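PDB 3AJC: flagellar motor switch protein fliG from Thermotoga maritima, which probably forms part of the switch complex at the base of the flagellar basal body, where chemotaxis signals set the direction of motor rotation. Local coordinates for residues 109-112 against 113-117; 120-123 against 124-128; 167-170 against 171-174; 175-178 against 179-183. One frame throughout, in Å; residues are numbered along the deposited sequence.

Interaction 1 of 4, residues 109-112 against 113-117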
loop_
_atom_site.group_PDB
_atom_site.type_symbol
_atom_site.label_atom_id
_atom_site.label_comp_id
_atom_site.label_asym_id
_atom_site.label_seq_id
_atom_site.Cartn_x
_atom_site.Cartn_y
_atom_site.Cartn_z
ATOM N N LYS A 109 -7.617 13.269 7.969
ATOM C CA LYS A 109 -9.019 13.371 8.366
ATOM C C LYS A 109 -9.738 12.020 8.247
ATOM O O LYS A 109 -10.537 11.650 9.107
ATOM C CB LYS A 109 -9.742 14.404 7.502
ATOM C CG LYS A 109 -9.247 15.835 7.668
ATOM C CD LYS A 109 -10.057 16.775 6.779
ATOM C CE LYS A 109 -9.729 18.229 7.035
ATOM N NZ LYS A 109 -10.644 19.108 6.242
ATOM N N ILE A 110 -9.467 11.291 7.171
ATOM C CA ILE A 110 -10.102 9.996 6.982
ATOM C C ILE A 110 -9.610 8.978 8.019
ATOM O O ILE A 110 -10.387 8.165 8.533
ATOM C CB ILE A 110 -9.818 9.435 5.573
ATOM C CG1 ILE A 110 -10.503 10.317 4.518
ATOM C CG2 ILE A 110 -10.278 7.990 5.494
ATOM C CD1 ILE A 110 -10.268 9.885 3.072
ATOM N N MET A 111 -8.312 9.031 8.316
ATOM C CA MET A 111 -7.720 8.109 9.270
ATOM C C MET A 111 -8.219 8.387 10.687
ATOM O O MET A 111 -8.514 7.453 11.431
ATOM C CB MET A 111 -6.186 8.187 9.209
ATOM C CG MET A 111 -5.450 7.155 10.083
ATOM S SD MET A 111 -5.976 5.424 9.807
ATOM C CE MET A 111 -4.967 4.905 8.333
ATOM N N ASP A 112 -8.312 9.664 11.054
ATOM C CA ASP A 112 -8.798 10.032 12.376
ATOM C C ASP A 112 -10.226 9.539 12.569
ATOM O O ASP A 112 -10.573 9.033 13.631
ATOM C CB ASP A 112 -8.753 11.552 12.582
ATOM C CG ASP A 112 -7.348 12.064 12.868
ATOM O OD1 ASP A 112 -6.441 11.233 13.123
ATOM O OD2 ASP A 112 -7.157 13.300 12.848
ATOM N N LYS A 113 -11.057 9.686 11.547
ATOM C CA LYS A 113 -12.426 9.224 11.665
ATOM C C LYS A 113 -12.490 7.700 11.778
ATOM O O LYS A 113 -13.235 7.172 12.599
ATOM C CB LYS A 113 -13.280 9.679 10.477
ATOM C CG LYS A 113 -14.759 9.384 10.704
ATOM C CD LYS A 113 -15.610 9.542 9.461
ATOM C CE LYS A 113 -17.092 9.322 9.771
ATOM N NZ LYS A 113 -17.930 9.273 8.530
ATOM N N LEU A 114 -11.717 6.988 10.961
ATOM C CA LEU A 114 -11.735 5.529 11.017
ATOM C C LEU A 114 -11.252 5.028 12.374
ATOM O O LEU A 114 -11.724 4.005 12.875
ATOM C CB LEU A 114 -10.861 4.923 9.918
ATOM C CG LEU A 114 -11.286 5.085 8.458
ATOM C CD1 LEU A 114 -10.293 4.341 7.576
ATOM C CD2 LEU A 114 -12.691 4.542 8.244
ATOM N N VAL A 115 -10.302 5.749 12.957
ATOM C CA VAL A 115 -9.767 5.384 14.251
ATOM C C VAL A 115 -10.903 5.430 15.267
ATOM O O VAL A 115 -10.962 4.618 16.195
ATOM C CB VAL A 115 -8.652 6.360 14.687
ATOM C CG1 VAL A 115 -8.328 6.166 16.162
ATOM C CG2 VAL A 115 -7.406 6.130 13.847
ATOM N N GLN A 116 -11.813 6.380 15.074
ATOM C CA GLN A 116 -12.943 6.542 15.970
ATOM C C GLN A 116 -14.087 5.558 15.765
ATOM O O GLN A 116 -14.626 5.028 16.735
ATOM C CB GLN A 116 -13.473 7.971 15.884
ATOM C CG GLN A 116 -12.723 8.939 16.778
ATOM C CD GLN A 116 -12.855 8.591 18.261
ATOM O OE1 GLN A 116 -12.227 9.221 19.114
ATOM N NE2 GLN A 116 -13.679 7.587 18.572
ATOM N N GLU A 117 -14.451 5.298 14.516
ATOM C CA GLU A 117 -15.559 4.393 14.243
ATOM C C GLU A 117 -15.229 2.963 13.832
ATOM O O GLU A 117 -16.088 2.087 13.911
ATOM C CB GLU A 117 -16.495 5.020 13.206
ATOM C CG GLU A 117 -17.516 5.977 13.827
ATOM C CD GLU A 117 -18.370 5.304 14.904
ATOM O OE1 GLU A 117 -19.055 4.303 14.588
ATOM O OE2 GLU A 117 -18.352 5.778 16.064
#
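Val115 N donates to Met111 O at 2.9 Å, and Leu114 N to Ile110 O at 3.0 Å, two successive i to i+4 bonds. Before them along the chain, Lys113 N reaches Lys109 O at 3.2 Å. After them, Gln116 N meets Asp112 O at 3.3 Å with an N-H...O angle of 141°, a more bent bond near the end of the helix. The ammonium of Lys113 leaves the turn on a fully extended chain and forms a salt bridge with Glu54 of helix 49-60. Packing follows the same four-residue spacing. With CG beside its own backbone N (chi1 -67°), Leu114 lays its branch back over Ile110: CG is 3.2 Å from Ile110 O, and CD1 lies 4.2 Å from Ile110 CG2. Both residues are buried against helix 49-60. Met111, one residue on, has SD 4.3 Å from Val115 CG2, an apolar contact of similar length, and also packs on Met99 of helix 92-100. Ile110, Met111 and Leu114 thus face other helices, whereas Asp112 and Gln116 belong to the exposed side. This is the pattern of an amphipathic alpha-helix in an all-helical domain, here helix 104-117 packed beside helix 49-60, which carries Arg58 of the EHPQR motif.

Interaction 2 of 4, residues 120-123 against 124-128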
loop_
_atom_site.group_PDB
_atom_site.type_symbol
_atom_site.label_atom_id
_atom_site.label_comp_id
_atom_site.label_asym_id
_atom_site.label_seq_id
_atom_site.Cartn_x
_atom_site.Cartn_y
_atom_site.Cartn_z
ATOM N N GLU A 120 -10.109 -1.028 14.381
ATOM C CA GLU A 120 -9.366 -2.173 13.864
ATOM C C GLU A 120 -9.032 -2.010 12.393
ATOM O O GLU A 120 -7.877 -2.163 11.987
ATOM C CB GLU A 120 -10.164 -3.467 14.049
ATOM C CG GLU A 120 -9.418 -4.557 14.812
ATOM C CD GLU A 120 -8.105 -4.955 14.160
ATOM O OE1 GLU A 120 -8.132 -5.456 13.014
ATOM O OE2 GLU A 120 -7.047 -4.765 14.797
ATOM N N LEU A 121 -10.053 -1.715 11.596
ATOM C CA LEU A 121 -9.877 -1.532 10.165
ATOM C C LEU A 121 -8.850 -0.428 9.924
ATOM O O LEU A 121 -8.034 -0.504 9.001
ATOM C CB LEU A 121 -11.215 -1.164 9.519
ATOM C CG LEU A 121 -11.185 -0.812 8.027
ATOM C CD1 LEU A 121 -10.640 -1.982 7.235
ATOM C CD2 LEU A 121 -12.575 -0.442 7.551
ATOM N N ALA A 122 -8.900 0.597 10.766
ATOM C CA ALA A 122 -7.979 1.708 10.644
ATOM C C ALA A 122 -6.561 1.177 10.808
ATOM O O ALA A 122 -5.659 1.541 10.053
ATOM C CB ALA A 122 -8.280 2.764 11.706
ATOM N N ASP A 123 -6.382 0.295 11.786
ATOM C CA ASP A 123 -5.077 -0.282 12.067
ATOM C C ASP A 123 -4.600 -1.176 10.930
ATOM O O ASP A 123 -3.410 -1.234 10.638
ATOM C CB ASP A 123 -5.119 -1.059 13.390
ATOM C CG ASP A 123 -3.733 -1.304 13.970
ATOM O OD1 ASP A 123 -3.133 -2.370 13.690
ATOM O OD2 ASP A 123 -3.236 -0.418 14.699
ATOM N N GLU A 124 -5.526 -1.872 10.285
ATOM C CA GLU A 124 -5.158 -2.727 9.168
ATOM C C GLU A 124 -4.656 -1.858 8.013
ATOM O O GLU A 124 -3.657 -2.180 7.366
ATOM C CB GLU A 124 -6.363 -3.563 8.713
ATOM C CG GLU A 124 -6.566 -4.847 9.513
ATOM C CD GLU A 124 -7.942 -5.475 9.315
ATOM O OE1 GLU A 124 -8.364 -5.685 8.152
ATOM O OE2 GLU A 124 -8.603 -5.771 10.335
ATOM N N ILE A 125 -5.344 -0.744 7.773
ATOM C CA ILE A 125 -4.987 0.163 6.680
ATOM C C ILE A 125 -3.652 0.865 6.922
ATOM O O ILE A 125 -2.803 0.935 6.038
ATOM C CB ILE A 125 -6.110 1.221 6.457
ATOM C CG1 ILE A 125 -7.409 0.500 6.065
ATOM C CG2 ILE A 125 -5.698 2.217 5.367
ATOM C CD1 ILE A 125 -8.619 1.392 5.854
ATOM N N ARG A 126 -3.475 1.376 8.129
ATOM C CA ARG A 126 -2.254 2.064 8.474
ATOM C C ARG A 126 -1.050 1.155 8.241
ATOM O O ARG A 126 -0.104 1.536 7.540
ATOM C CB ARG A 126 -2.314 2.503 9.931
ATOM C CG ARG A 126 -1.220 3.470 10.332
ATOM C CD ARG A 126 -1.261 3.757 11.818
ATOM N NE ARG A 126 -1.990 2.732 12.560
ATOM C CZ ARG A 126 -3.308 2.741 12.750
ATOM N NH1 ARG A 126 -4.047 3.727 12.252
ATOM N NH2 ARG A 126 -3.889 1.769 13.443
ATOM N N ARG A 127 -1.088 -0.046 8.814
ATOM C CA ARG A 127 0.017 -0.981 8.641
ATOM C C ARG A 127 0.228 -1.361 7.176
ATOM O O ARG A 127 1.347 -1.641 6.763
ATOM C CB ARG A 127 -0.190 -2.234 9.508
ATOM C CG ARG A 127 0.088 -1.968 10.997
ATOM C CD ARG A 127 0.026 -3.229 11.869
ATOM N NE ARG A 127 -1.319 -3.805 11.938
ATOM C CZ ARG A 127 -1.783 -4.743 11.116
ATOM N NH1 ARG A 127 -1.014 -5.230 10.153
ATOM N NH2 ARG A 127 -3.025 -5.184 11.248
ATOM N N ARG A 128 -0.841 -1.360 6.387
ATOM C CA ARG A 128 -0.710 -1.688 4.972
ATOM C C ARG A 128 -0.176 -0.504 4.162
ATOM O O ARG A 128 0.175 -0.659 2.993
ATOM C CB ARG A 128 -2.056 -2.129 4.395
ATOM C CG ARG A 128 -2.390 -3.577 4.660
ATOM C CD ARG A 128 -1.334 -4.477 4.047
ATOM N NE ARG A 128 -1.714 -5.883 4.113
ATOM C CZ ARG A 128 -2.777 -6.399 3.507
ATOM N NH1 ARG A 128 -3.575 -5.624 2.785
ATOM N NH2 ARG A 128 -3.045 -7.692 3.619
HETATM O O HOH W 1 -5.496 -5.252 12.548
#
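A salt-bridge network on one turn of helix 119-128 joins Asp123 to the arginines three and four residues on, each carboxylate oxygen serving a different guanidinium. Asp123 OD1 accepts a hydrogen bond from Arg127 NE at 2.9 Å; the donor comes from the syn side, 31° out of the carboxylate plane, while the oxygen lies almost within the guanidinium plane. Asp123 OD2 pairs with Arg126 NH2, though that nitrogen is crowded in the model and its exact place is doubtful. With Asp123 CG anti to the backbone N (chi1 -162°), it lies beside the carbonyl carbon, where the carboxylate can meet the arginines. A water accepts from Arg127 NH2 at 2.8 Å and donates to Glu120 OE1 at 2.7 Å, bridging opposite charges. Glu120 OE1 also lies only 2.7 Å from Glu124 OE2; such crowding of carboxylates would probably raise the proton affinity of one of them. On the buried side, Leu121 CG packs 4.0 Å from Ile125 CD1. Arg127 has a second partner in Glu213, near the end of helix 194-213. Leu121 and Ile125 press on helix 49-60, Ala122 and Ile125 on helix 104-117, and Arg128 reaches Asp93 of helix 92-100 in a salt bridge.

Interaction 3 of 4, residues 167-170 against 171-174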
loop_
_atom_site.group_PDB
_atom_site.type_symbol
_atom_site.label_atom_id
_atom_site.label_comp_id
_atom_site.label_asym_id
_atom_site.label_seq_id
_atom_site.Cartn_x
_atom_site.Cartn_y
_atom_site.Cartn_z
ATOM N N LYS A 167 19.725 4.061 1.813
ATOM C CA LYS A 167 20.807 3.143 1.481
ATOM C C LYS A 167 21.748 3.089 2.682
ATOM O O LYS A 167 22.080 2.015 3.185
ATOM C CB LYS A 167 21.602 3.636 0.268
ATOM C CG LYS A 167 20.861 3.653 -1.062
ATOM C CD LYS A 167 21.868 3.810 -2.209
ATOM C CE LYS A 167 21.203 3.844 -3.577
ATOM N NZ LYS A 167 20.363 5.059 -3.726
ATOM N N GLU A 168 22.168 4.266 3.137
ATOM C CA GLU A 168 23.068 4.381 4.271
ATOM C C GLU A 168 22.544 3.753 5.558
ATOM O O GLU A 168 23.228 2.933 6.170
ATOM C CB GLU A 168 23.419 5.851 4.519
ATOM C CG GLU A 168 24.685 6.292 3.805
ATOM C CD GLU A 168 25.934 5.619 4.372
ATOM O OE1 GLU A 168 26.729 6.301 5.055
ATOM O OE2 GLU A 168 26.119 4.404 4.141
ATOM N N LYS A 169 21.338 4.117 5.972
ATOM C CA LYS A 169 20.815 3.551 7.208
ATOM C C LYS A 169 20.747 2.019 7.170
ATOM O O LYS A 169 20.907 1.360 8.202
ATOM C CB LYS A 169 19.440 4.134 7.547
ATOM C CG LYS A 169 19.010 3.788 8.969
ATOM C CD LYS A 169 17.816 4.597 9.443
ATOM C CE LYS A 169 17.563 4.358 10.934
ATOM N NZ LYS A 169 16.338 5.038 11.444
ATOM N N ILE A 170 20.514 1.453 5.990
ATOM C CA ILE A 170 20.459 0.003 5.869
ATOM C C ILE A 170 21.869 -0.574 5.987
ATOM O O ILE A 170 22.107 -1.519 6.744
ATOM C CB ILE A 170 19.855 -0.443 4.518
ATOM C CG1 ILE A 170 18.340 -0.240 4.540
ATOM C CG2 ILE A 170 20.194 -1.916 4.251
ATOM C CD1 ILE A 170 17.659 -0.518 3.227
ATOM N N PHE A 171 22.796 0.013 5.236
ATOM C CA PHE A 171 24.179 -0.437 5.245
ATOM C C PHE A 171 24.811 -0.412 6.630
ATOM O O PHE A 171 25.345 -1.421 7.077
ATOM C CB PHE A 171 25.026 0.401 4.288
ATOM C CG PHE A 171 26.012 -0.411 3.512
ATOM C CD1 PHE A 171 25.583 -1.198 2.449
ATOM C CD2 PHE A 171 27.356 -0.448 3.882
ATOM C CE1 PHE A 171 26.468 -2.025 1.769
ATOM C CE2 PHE A 171 28.252 -1.273 3.207
ATOM C CZ PHE A 171 27.799 -2.063 2.147
ATOM N N LYS A 172 24.748 0.715 7.324
ATOM C CA LYS A 172 25.366 0.762 8.641
ATOM C C LYS A 172 24.739 -0.213 9.640
ATOM O O LYS A 172 25.219 -0.354 10.763
ATOM C CB LYS A 172 25.358 2.193 9.199
ATOM C CG LYS A 172 24.014 2.809 9.551
ATOM C CD LYS A 172 24.261 4.264 9.991
ATOM C CE LYS A 172 22.986 5.055 10.290
ATOM N NZ LYS A 172 22.301 4.704 11.568
ATOM N N ASN A 173 23.688 -0.909 9.217
ATOM C CA ASN A 173 23.010 -1.863 10.088
ATOM C C ASN A 173 23.182 -3.327 9.685
ATOM O O ASN A 173 22.549 -4.210 10.261
ATOM C CB ASN A 173 21.520 -1.519 10.169
ATOM C CG ASN A 173 21.218 -0.450 11.218
ATOM O OD1 ASN A 173 21.325 -0.699 12.421
ATOM N ND2 ASN A 173 20.843 0.743 10.764
ATOM N N MET A 174 24.039 -3.588 8.704
ATOM C CA MET A 174 24.286 -4.957 8.248
ATOM C C MET A 174 25.547 -5.538 8.876
ATOM O O MET A 174 26.420 -4.796 9.335
ATOM C CB MET A 174 24.463 -4.987 6.734
ATOM C CG MET A 174 23.296 -4.479 5.928
ATOM S SD MET A 174 23.694 -4.620 4.187
ATOM C CE MET A 174 23.311 -3.034 3.620
#
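Lys169 O receives the side-chain amide of Asn173: ND2 stands 2.6 Å away and the N-H...O angle is 169°. The donor lies in the carbonyl plane, and the oxygen in turn lies within 7° of the amide plane. The other end of the same amide, Asn173 OD1, accepts from Gln144 of helix 140-147, and the two bonds together fix the rotation of this buried group. Lys169 and Asn173 run side by side in the same direction, with Lys169 CG 4.0 Å from Asn173 ND2. The Lys169 chain is extended, and its ammonium is bonded to Leu138 O. Two main-chain bonds keep the i to i+4 pattern to the end of helix 164-171: Phe171 N to Lys167 O at 3.0 Å and Lys172 N to Glu168 O at 2.9 Å. After them a type I beta turn, Phe171 to Met174, carries the chain away from the helix; Met174 N closes it by donating to Phe171 O at 3.0 Å. At this helix end Asn173 ND2, and not its main-chain N, serves Lys169 O; the N lies near Ile170 O, with its place less sure. Met174 bends at chi3 (-130°) and brings its CE back to Ile170 CG2, 3.4 Å away and tighter than an ordinary methyl contact. Ile170 also packs on Leu159 and Met174 on Leu155, both of helix 152-159, while the Phe171 ring turns to helix 176-187 and touches Ala179 and Leu182.

Interaction 4 of 4, residues 175-178 against 179-183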
loop_
_atom_site.group_PDB
_atom_site.type_symbol
_atom_site.label_atom_id
_atom_site.label_comp_id
_atom_site.label_asym_id
_atom_site.label_seq_id
_atom_site.Cartn_x
_atom_site.Cartn_y
_atom_site.Cartn_z
ATOM N N SER A 175 25.646 -6.866 8.892
ATOM C CA SER A 175 26.841 -7.507 9.424
ATOM C C SER A 175 27.915 -7.260 8.364
ATOM O O SER A 175 27.610 -7.137 7.166
ATOM C CB SER A 175 26.625 -9.013 9.602
ATOM O OG SER A 175 26.457 -9.671 8.348
ATOM N N LYS A 176 29.165 -7.179 8.799
ATOM C CA LYS A 176 30.266 -6.951 7.876
ATOM C C LYS A 176 30.259 -7.967 6.746
ATOM O O LYS A 176 30.491 -7.617 5.589
ATOM C CB LYS A 176 31.601 -7.006 8.625
ATOM C CG LYS A 176 31.955 -5.737 9.390
ATOM C CD LYS A 176 32.364 -4.619 8.432
ATOM C CE LYS A 176 32.694 -3.328 9.175
ATOM N NZ LYS A 176 33.060 -2.215 8.245
ATOM N N ARG A 177 29.977 -9.224 7.075
ATOM C CA ARG A 177 29.954 -10.269 6.059
ATOM C C ARG A 177 28.775 -10.090 5.106
ATOM O O ARG A 177 28.912 -10.325 3.913
ATOM C CB ARG A 177 29.952 -11.671 6.708
ATOM C CG ARG A 177 28.630 -12.200 7.251
ATOM C CD ARG A 177 28.848 -13.467 8.127
ATOM N NE ARG A 177 29.693 -14.496 7.503
ATOM C CZ ARG A 177 29.292 -15.355 6.566
ATOM N NH1 ARG A 177 28.039 -15.338 6.122
ATOM N NH2 ARG A 177 30.156 -16.221 6.039
ATOM N N ALA A 178 27.627 -9.652 5.615
ATOM C CA ALA A 178 26.471 -9.440 4.743
ATOM C C ALA A 178 26.714 -8.249 3.814
ATOM O O ALA A 178 26.385 -8.298 2.627
ATOM C CB ALA A 178 25.203 -9.213 5.573
ATOM N N ALA A 179 27.300 -7.185 4.352
ATOM C CA ALA A 179 27.609 -5.984 3.560
ATOM C C ALA A 179 28.581 -6.337 2.425
ATOM O O ALA A 179 28.420 -5.882 1.288
ATOM C CB ALA A 179 28.216 -4.907 4.460
ATOM N N ALA A 180 29.583 -7.158 2.727
ATOM C CA ALA A 180 30.548 -7.564 1.705
ATOM C C ALA A 180 29.835 -8.380 0.633
ATOM O O ALA A 180 30.073 -8.194 -0.561
ATOM C CB ALA A 180 31.687 -8.386 2.326
ATOM N N LEU A 181 28.958 -9.289 1.046
ATOM C CA LEU A 181 28.228 -10.084 0.056
ATOM C C LEU A 181 27.389 -9.140 -0.818
ATOM O O LEU A 181 27.346 -9.267 -2.034
ATOM C CB LEU A 181 27.308 -11.106 0.748
ATOM C CG LEU A 181 27.783 -12.530 1.086
ATOM C CD1 LEU A 181 29.038 -12.862 0.340
ATOM C CD2 LEU A 181 27.995 -12.672 2.573
ATOM N N LEU A 182 26.718 -8.190 -0.181
ATOM C CA LEU A 182 25.896 -7.232 -0.913
ATOM C C LEU A 182 26.737 -6.445 -1.929
ATOM O O LEU A 182 26.389 -6.368 -3.106
ATOM C CB LEU A 182 25.213 -6.276 0.073
ATOM C CG LEU A 182 24.374 -5.142 -0.528
ATOM C CD1 LEU A 182 23.204 -5.716 -1.312
ATOM C CD2 LEU A 182 23.880 -4.237 0.592
ATOM N N LYS A 183 27.856 -5.882 -1.480
ATOM C CA LYS A 183 28.710 -5.108 -2.383
ATOM C C LYS A 183 29.109 -5.925 -3.603
ATOM O O LYS A 183 29.125 -5.410 -4.727
ATOM C CB LYS A 183 29.955 -4.608 -1.654
ATOM C CG LYS A 183 29.657 -3.604 -0.554
ATOM C CD LYS A 183 30.945 -3.141 0.118
ATOM C CE LYS A 183 30.661 -2.075 1.161
ATOM N NZ LYS A 183 31.858 -1.585 1.897
#
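Ser175 O and Ala179 N make the first main-chain bond of helix 176-187, 2.8 Å long with an N-H...O angle of 168°. The serine side chain adds a second hold: at chi1 66° its hydroxyl sits between the backbone N and the carbonyl carbon, which brings OG to 3.0 Å from Ala178 N, where it accepts. Ser175 is thus the N-cap, and its OG satisfies an amide that has no preceding turn to bond to. Further i to i+4 bonds include Ala180 N to Lys176 O at 3.0 Å and Leu182 N to Ala178 O at 2.8 Å. Ala178 to Ala180 present methyls in a row, and of the three Ala179 is the buried one. Its CB lies 3.6 Å from Ser175 O and packs on Phe171 of helix 164-171. Leu182 holds CG anti to its backbone N (chi1 176°), and from there its branch reaches Ala156 and Leu159 of helix 152-159. The CB of Leu182 lies 3.5 Å from Ala178 O. Leu181 is built differently, with both side-chain torsions off staggered values; its CD2 is modelled too close to Arg177 O, which makes this conformation doubtful. Arg177 is exposed, and the approach of its guanidinium to that same Leu181 methyl is equally doubtful.

The four contacts follow in series along the chain and form two pairs. Interactions 1 and 2, centres 11 Å apart, lie on the consecutive helices 104-117 and 119-128 and touch directly: Leu114 CD1 is 3.8 Å from Ile125 CD1, and both helices pack on helix 49-60, near Arg58 of the motif important for FliM interaction. Interactions 3 and 4 have centres 10 Å apart; interaction 3 ends in the short connection after helix 164-171, interaction 4 begins right after it, and Phe171 and Met174 meet Leu182. The pairs do not touch; nearest atoms of interactions 2 and 3 are about 17 Å apart, and interactions 1 and 4 lie on opposite sides of the chain's centre. Each pair thus joins successive helices within a separate helical bundle of this middle and C-terminal fragment.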